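Local coordinates for protein D-mandelate dehydrogenase (Rhodotorula graminis, PDB 2W2K) that probably oxidises D-mandelate to the 2-keto acid with NAD(+) as cofactor, at residues Arg3-His15 with Tyr49-Gly63. Sequence-based numbering, arbitrary orientation.
Sequences RPRVLLLGDPARH and YGDFEAIIKLAVENG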
loop_
_atom_site.group_PDB
_atom_site.type_symbol
_atom_site.label_atom_id
_atom_site.label_comp_id
_atom_site.label_asym_id
_atom_site.label_seq_id
_atom_site.Cartn_x
_atom_site.Cartn_y
_atom_site.Cartn_z
ATOM N N ARG B 3 26.961 -36.159 21.379
ATOM C CA ARG B 3 26.096 -35.080 20.873
ATOM C C ARG B 3 24.618 -35.283 21.240
ATOM O O ARG B 3 24.090 -36.390 21.056
ATOM C CB ARG B 3 26.194 -35.010 19.350
ATOM C CG ARG B 3 27.602 -34.916 18.798
ATOM C CD ARG B 3 27.582 -34.635 17.303
ATOM N NE ARG B 3 27.107 -35.784 16.542
ATOM C CZ ARG B 3 26.736 -35.765 15.265
ATOM N NH1 ARG B 3 26.789 -34.647 14.549
ATOM N NH2 ARG B 3 26.312 -36.884 14.692
ATOM N N PRO B 4 23.934 -34.218 21.728
ATOM C CA PRO B 4 22.470 -34.332 21.890
ATOM C C PRO B 4 21.783 -34.575 20.541
ATOM O O PRO B 4 22.331 -34.218 19.483
ATOM C CB PRO B 4 22.071 -32.966 22.455
ATOM C CG PRO B 4 23.362 -32.457 23.142
ATOM C CD PRO B 4 24.426 -32.897 22.169
ATOM N N ARG B 5 20.598 -35.195 20.585
ATOM C CA ARG B 5 19.886 -35.664 19.391
ATOM C C ARG B 5 18.606 -34.812 19.161
ATOM O O ARG B 5 17.879 -34.504 20.125
ATOM C CB ARG B 5 19.529 -37.170 19.560
ATOM C CG ARG B 5 20.771 -38.086 19.903
ATOM C CD ARG B 5 20.417 -39.620 20.021
ATOM N NE ARG B 5 20.258 -40.254 18.712
ATOM C CZ ARG B 5 19.164 -40.867 18.243
ATOM N NH1 ARG B 5 18.059 -41.001 18.980
ATOM N NH2 ARG B 5 19.190 -41.376 17.013
ATOM N N VAL B 6 18.360 -34.413 17.904
ATOM C CA VAL B 6 17.278 -33.459 17.531
ATOM C C VAL B 6 16.371 -34.035 16.417
ATOM O O VAL B 6 16.852 -34.351 15.310
ATOM C CB VAL B 6 17.882 -32.075 17.080
ATOM C CG1 VAL B 6 16.778 -31.040 16.720
ATOM C CG2 VAL B 6 18.847 -31.500 18.152
ATOM N N LEU B 7 15.066 -34.192 16.709
ATOM C CA LEU B 7 14.100 -34.643 15.699
ATOM C C LEU B 7 13.740 -33.461 14.779
ATOM O O LEU B 7 13.301 -32.426 15.274
ATOM C CB LEU B 7 12.812 -35.187 16.375
ATOM C CG LEU B 7 11.779 -35.805 15.397
ATOM C CD1 LEU B 7 12.313 -37.130 14.860
ATOM C CD2 LEU B 7 10.447 -36.034 16.115
ATOM N N LEU B 8 13.888 -33.652 13.458
ATOM C CA LEU B 8 13.560 -32.636 12.427
ATOM C C LEU B 8 12.178 -32.889 11.842
ATOM O O LEU B 8 11.967 -33.934 11.231
ATOM C CB LEU B 8 14.604 -32.672 11.289
ATOM C CG LEU B 8 14.377 -31.766 10.058
ATOM C CD1 LEU B 8 14.263 -30.273 10.473
ATOM C CD2 LEU B 8 15.484 -31.934 9.040
ATOM N N LEU B 9 11.236 -31.953 12.056
ATOM C CA LEU B 9 9.877 -32.045 11.514
ATOM C C LEU B 9 9.794 -31.389 10.137
ATOM O O LEU B 9 9.777 -30.148 10.012
ATOM C CB LEU B 9 8.831 -31.397 12.448
ATOM C CG LEU B 9 8.523 -31.949 13.841
ATOM C CD1 LEU B 9 7.379 -31.102 14.485
ATOM C CD2 LEU B 9 8.158 -33.441 13.826
ATOM N N GLY B 10 9.748 -32.220 9.102
ATOM C CA GLY B 10 9.716 -31.709 7.726
ATOM C C GLY B 10 11.069 -31.323 7.134
ATOM O O GLY B 10 12.117 -31.843 7.563
ATOM N N ASP B 11 11.048 -30.395 6.165
ATOM C CA ASP B 11 12.246 -30.020 5.383
ATOM C C ASP B 11 13.410 -29.404 6.215
ATOM O O ASP B 11 13.177 -28.715 7.213
ATOM C CB ASP B 11 11.875 -29.020 4.264
ATOM C CG ASP B 11 11.138 -29.664 3.077
ATOM O OD1 ASP B 11 11.088 -30.904 2.964
ATOM O OD2 ASP B 11 10.594 -28.896 2.253
ATOM N N PRO B 12 14.675 -29.639 5.794
ATOM C CA PRO B 12 15.842 -28.969 6.427
ATOM C C PRO B 12 15.906 -27.481 6.050
ATOM O O PRO B 12 14.994 -26.971 5.374
ATOM C CB PRO B 12 17.042 -29.732 5.843
ATOM C CG PRO B 12 16.542 -30.162 4.456
ATOM C CD PRO B 12 15.087 -30.540 4.692
ATOM N N ALA B 13 16.975 -26.794 6.459
ATOM C CA ALA B 13 17.087 -25.331 6.264
ATOM C C ALA B 13 17.150 -24.918 4.780
ATOM O O ALA B 13 17.661 -25.667 3.953
ATOM C CB ALA B 13 18.318 -24.763 7.059
ATOM N N ARG B 14 16.607 -23.742 4.452
ATOM C CA ARG B 14 16.635 -23.207 3.072
ATOM C C ARG B 14 17.410 -21.886 2.904
ATOM O O ARG B 14 17.700 -21.481 1.771
ATOM C CB ARG B 14 15.198 -22.994 2.543
ATOM C CG ARG B 14 14.380 -24.258 2.330
ATOM C CD ARG B 14 12.873 -23.930 2.206
ATOM N NE ARG B 14 12.037 -25.137 2.241
ATOM C CZ ARG B 14 10.824 -25.205 2.784
ATOM N NH1 ARG B 14 10.273 -24.137 3.354
ATOM N NH2 ARG B 14 10.162 -26.350 2.773
ATOM N N HIS B 15 17.716 -21.201 4.003
ATOM C CA HIS B 15 18.226 -19.822 3.930
ATOM C C HIS B 15 19.607 -19.658 4.567
ATOM O O HIS B 15 20.505 -19.052 3.962
ATOM C CB HIS B 15 17.198 -18.815 4.505
ATOM C CG HIS B 15 15.866 -18.868 3.807
ATOM N ND1 HIS B 15 14.773 -19.536 4.320
ATOM C CD2 HIS B 15 15.474 -18.377 2.607
ATOM C CE1 HIS B 15 13.763 -19.450 3.472
ATOM N NE2 HIS B 15 14.159 -18.739 2.430
ATOM N N TYR B 49 12.522 -43.590 16.671
ATOM C CA TYR B 49 13.591 -42.557 16.629
ATOM C C TYR B 49 14.630 -42.632 17.790
ATOM O O TYR B 49 15.590 -41.847 17.813
ATOM C CB TYR B 49 12.957 -41.139 16.566
ATOM C CG TYR B 49 11.880 -40.957 15.495
ATOM C CD1 TYR B 49 12.211 -40.903 14.125
ATOM C CD2 TYR B 49 10.522 -40.819 15.858
ATOM C CE1 TYR B 49 11.207 -40.724 13.143
ATOM C CE2 TYR B 49 9.524 -40.629 14.895
ATOM C CZ TYR B 49 9.862 -40.587 13.555
ATOM O OH TYR B 49 8.868 -40.408 12.618
ATOM N N GLY B 50 14.444 -43.565 18.734
ATOM C CA GLY B 50 15.248 -43.580 19.989
ATOM C C GLY B 50 14.937 -42.403 20.924
ATOM O O GLY B 50 13.958 -41.664 20.704
ATOM N N ASP B 51 15.767 -42.227 21.961
ATOM C CA ASP B 51 15.679 -41.081 22.883
ATOM C C ASP B 51 16.243 -39.824 22.197
ATOM O O ASP B 51 17.369 -39.854 21.713
ATOM C CB ASP B 51 16.521 -41.333 24.143
ATOM C CG ASP B 51 15.811 -42.177 25.215
ATOM O OD1 ASP B 51 14.748 -42.784 24.948
ATOM O OD2 ASP B 51 16.343 -42.211 26.356
ATOM N N PHE B 52 15.472 -38.728 22.161
ATOM C CA PHE B 52 15.996 -37.432 21.657
ATOM C C PHE B 52 15.758 -36.319 22.697
ATOM O O PHE B 52 14.863 -36.449 23.559
ATOM C CB PHE B 52 15.451 -37.069 20.245
ATOM C CG PHE B 52 13.946 -37.194 20.099
ATOM C CD1 PHE B 52 13.097 -36.104 20.412
ATOM C CD2 PHE B 52 13.375 -38.385 19.615
ATOM C CE1 PHE B 52 11.698 -36.206 20.275
ATOM C CE2 PHE B 52 11.969 -38.512 19.462
ATOM C CZ PHE B 52 11.126 -37.415 19.774
ATOM N N GLU B 53 16.572 -35.255 22.639
ATOM C CA GLU B 53 16.529 -34.168 23.623
ATOM C C GLU B 53 15.841 -32.878 23.142
ATOM O O GLU B 53 15.479 -32.015 23.960
ATOM C CB GLU B 53 17.961 -33.835 24.127
ATOM C CG GLU B 53 18.627 -34.922 24.995
ATOM C CD GLU B 53 19.010 -36.193 24.232
ATOM O OE1 GLU B 53 19.598 -36.117 23.132
ATOM O OE2 GLU B 53 18.768 -37.291 24.774
ATOM N N ALA B 54 15.694 -32.736 21.821
ATOM C CA ALA B 54 15.012 -31.576 21.232
ATOM C C ALA B 54 14.206 -31.926 19.968
ATOM O O ALA B 54 14.427 -32.989 19.337
ATOM C CB ALA B 54 16.058 -30.436 20.915
ATOM N N ILE B 55 13.267 -31.034 19.614
ATOM C CA ILE B 55 12.563 -31.048 18.346
ATOM C C ILE B 55 12.705 -29.643 17.698
ATOM O O ILE B 55 12.546 -28.628 18.399
ATOM C CB ILE B 55 11.021 -31.350 18.547
ATOM C CG1 ILE B 55 10.781 -32.733 19.194
ATOM C CG2 ILE B 55 10.281 -31.258 17.198
ATOM C CD1 ILE B 55 9.459 -32.782 20.047
ATOM N N ILE B 56 12.949 -29.598 16.382
ATOM C CA ILE B 56 13.003 -28.342 15.585
ATOM C C ILE B 56 12.056 -28.354 14.351
ATOM O O ILE B 56 11.875 -29.394 13.669
ATOM C CB ILE B 56 14.511 -28.003 15.158
ATOM C CG1 ILE B 56 14.685 -26.505 14.790
ATOM C CG2 ILE B 56 15.038 -28.997 14.107
ATOM C CD1 ILE B 56 16.160 -25.998 14.591
ATOM N N LYS B 57 11.444 -27.198 14.089
ATOM C CA LYS B 57 10.438 -27.028 13.009
ATOM C C LYS B 57 10.753 -25.672 12.340
ATOM O O LYS B 57 10.441 -24.589 12.900
ATOM C CB LYS B 57 9.017 -27.065 13.635
ATOM C CG LYS B 57 7.794 -27.122 12.620
ATOM C CD LYS B 57 6.476 -26.893 13.403
ATOM C CE LYS B 57 5.178 -26.988 12.559
ATOM N NZ LYS B 57 5.012 -25.915 11.507
ATOM N N LEU B 58 11.401 -25.726 11.164
ATOM C CA LEU B 58 12.048 -24.544 10.544
ATOM C C LEU B 58 11.126 -23.578 9.771
ATOM O O LEU B 58 11.543 -22.453 9.425
ATOM C CB LEU B 58 13.214 -24.992 9.634
ATOM C CG LEU B 58 14.388 -25.697 10.355
ATOM C CD1 LEU B 58 15.305 -26.426 9.348
ATOM C CD2 LEU B 58 15.203 -24.719 11.138
ATOM N N ALA B 59 9.896 -24.011 9.486
ATOM C CA ALA B 59 8.941 -23.197 8.731
ATOM C C ALA B 59 7.504 -23.509 9.162
ATOM O O ALA B 59 7.201 -24.618 9.596
ATOM C CB ALA B 59 9.089 -23.427 7.197
ATOM N N VAL B 60 6.619 -22.533 8.983
ATOM C CA VAL B 60 5.212 -22.678 9.409
ATOM C C VAL B 60 4.533 -23.815 8.638
ATOM O O VAL B 60 3.756 -24.616 9.214
ATOM C CB VAL B 60 4.440 -21.327 9.243
ATOM C CG1 VAL B 60 2.922 -21.542 9.347
ATOM C CG2 VAL B 60 4.896 -20.314 10.299
ATOM N N GLU B 61 4.853 -23.905 7.344
ATOM C CA GLU B 61 4.292 -24.947 6.467
ATOM C C GLU B 61 4.964 -26.341 6.554
ATOM O O GLU B 61 4.542 -27.264 5.848
ATOM C CB GLU B 61 4.271 -24.469 4.992
ATOM C CG GLU B 61 5.648 -24.309 4.325
ATOM C CD GLU B 61 6.302 -22.936 4.555
ATOM O OE1 GLU B 61 5.842 -22.141 5.403
ATOM O OE2 GLU B 61 7.298 -22.653 3.866
ATOM N N ASN B 62 6.013 -26.482 7.373
ATOM C CA ASN B 62 6.753 -27.751 7.481
ATOM C C ASN B 62 6.178 -28.606 8.597
ATOM O O ASN B 62 5.857 -28.085 9.673
ATOM C CB ASN B 62 8.250 -27.542 7.806
ATOM C CG ASN B 62 9.072 -26.909 6.659
ATOM O OD1 ASN B 62 8.562 -26.535 5.598
ATOM N ND2 ASN B 62 10.372 -26.738 6.928
ATOM N N GLY B 63 6.093 -29.918 8.356
ATOM C CA GLY B 63 5.697 -30.874 9.396
ATOM C C GLY B 63 4.202 -30.982 9.688
ATOM O O GLY B 63 3.817 -31.534 10.722
HETATM O O HOH W 1 17.421 -42.643 15.046
HETATM O O HOH W 2 11.480 -28.139 9.513
HETATM O O HOH W 3 12.536 -25.347 5.422
#
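Arg5 NH1 reaches two backbone carbonyls at once, Tyr49 O at 2.9 Å and Asp51 O at 3.0 Å, both near the guanidinium plane. The first is approached in the plane of its own carbonyl, the second from above it. A bend at chi3 (78°) turns the guanidinium back onto the loop at 49-51. The same residue is gripped through its backbone: Arg5 N donates to Glu53 OE1 (2.9 Å), and Arg5 O accepts from both Glu53 N and Ala54 N. With an alanine here, the carbonyls of Tyr49 and Asp51 would probably lose their shared donor and Glu28 its charged mate, leaving the loop freer to move.

Beyond this entry the chains run as neighbouring parallel strands, 5-8 beside 54-57, with Leu7 N bonded to Ala54 O, Ile56 N to Leu7 O and Leu9 N to Ile56 O. They are adjacent inner strands, 54-57 the middle one, of the five-stranded parallel sheet, in order 2-1-3-4-5, of the substrate-binding, flavodoxin-like domain of this family. On one face Leu7 touches two rings with different atoms: CD1 over a face of the Tyr49 ring, 3.9 Å from its centroid, and CB above the centre of the Phe52 ring. On the other, Val6 CG1 meets Ile56 CG2 at 3.7 Å, beneath helices 17-26 and 310-330.

Past the strand ends, a water bridges Leu9 O, Asp11 O, Leu58 N and Asn62 ND2. Arg14 NH2 forms a 2.6 Å salt bridge with Asp11 OD2, and Arg14 NH1 a longer one, its hydrogen bond weak, with Glu61 OE2. Farther out, Glu28 pairs with Arg5 NE, and Ala32 O receives the Tyr49 hydroxyl.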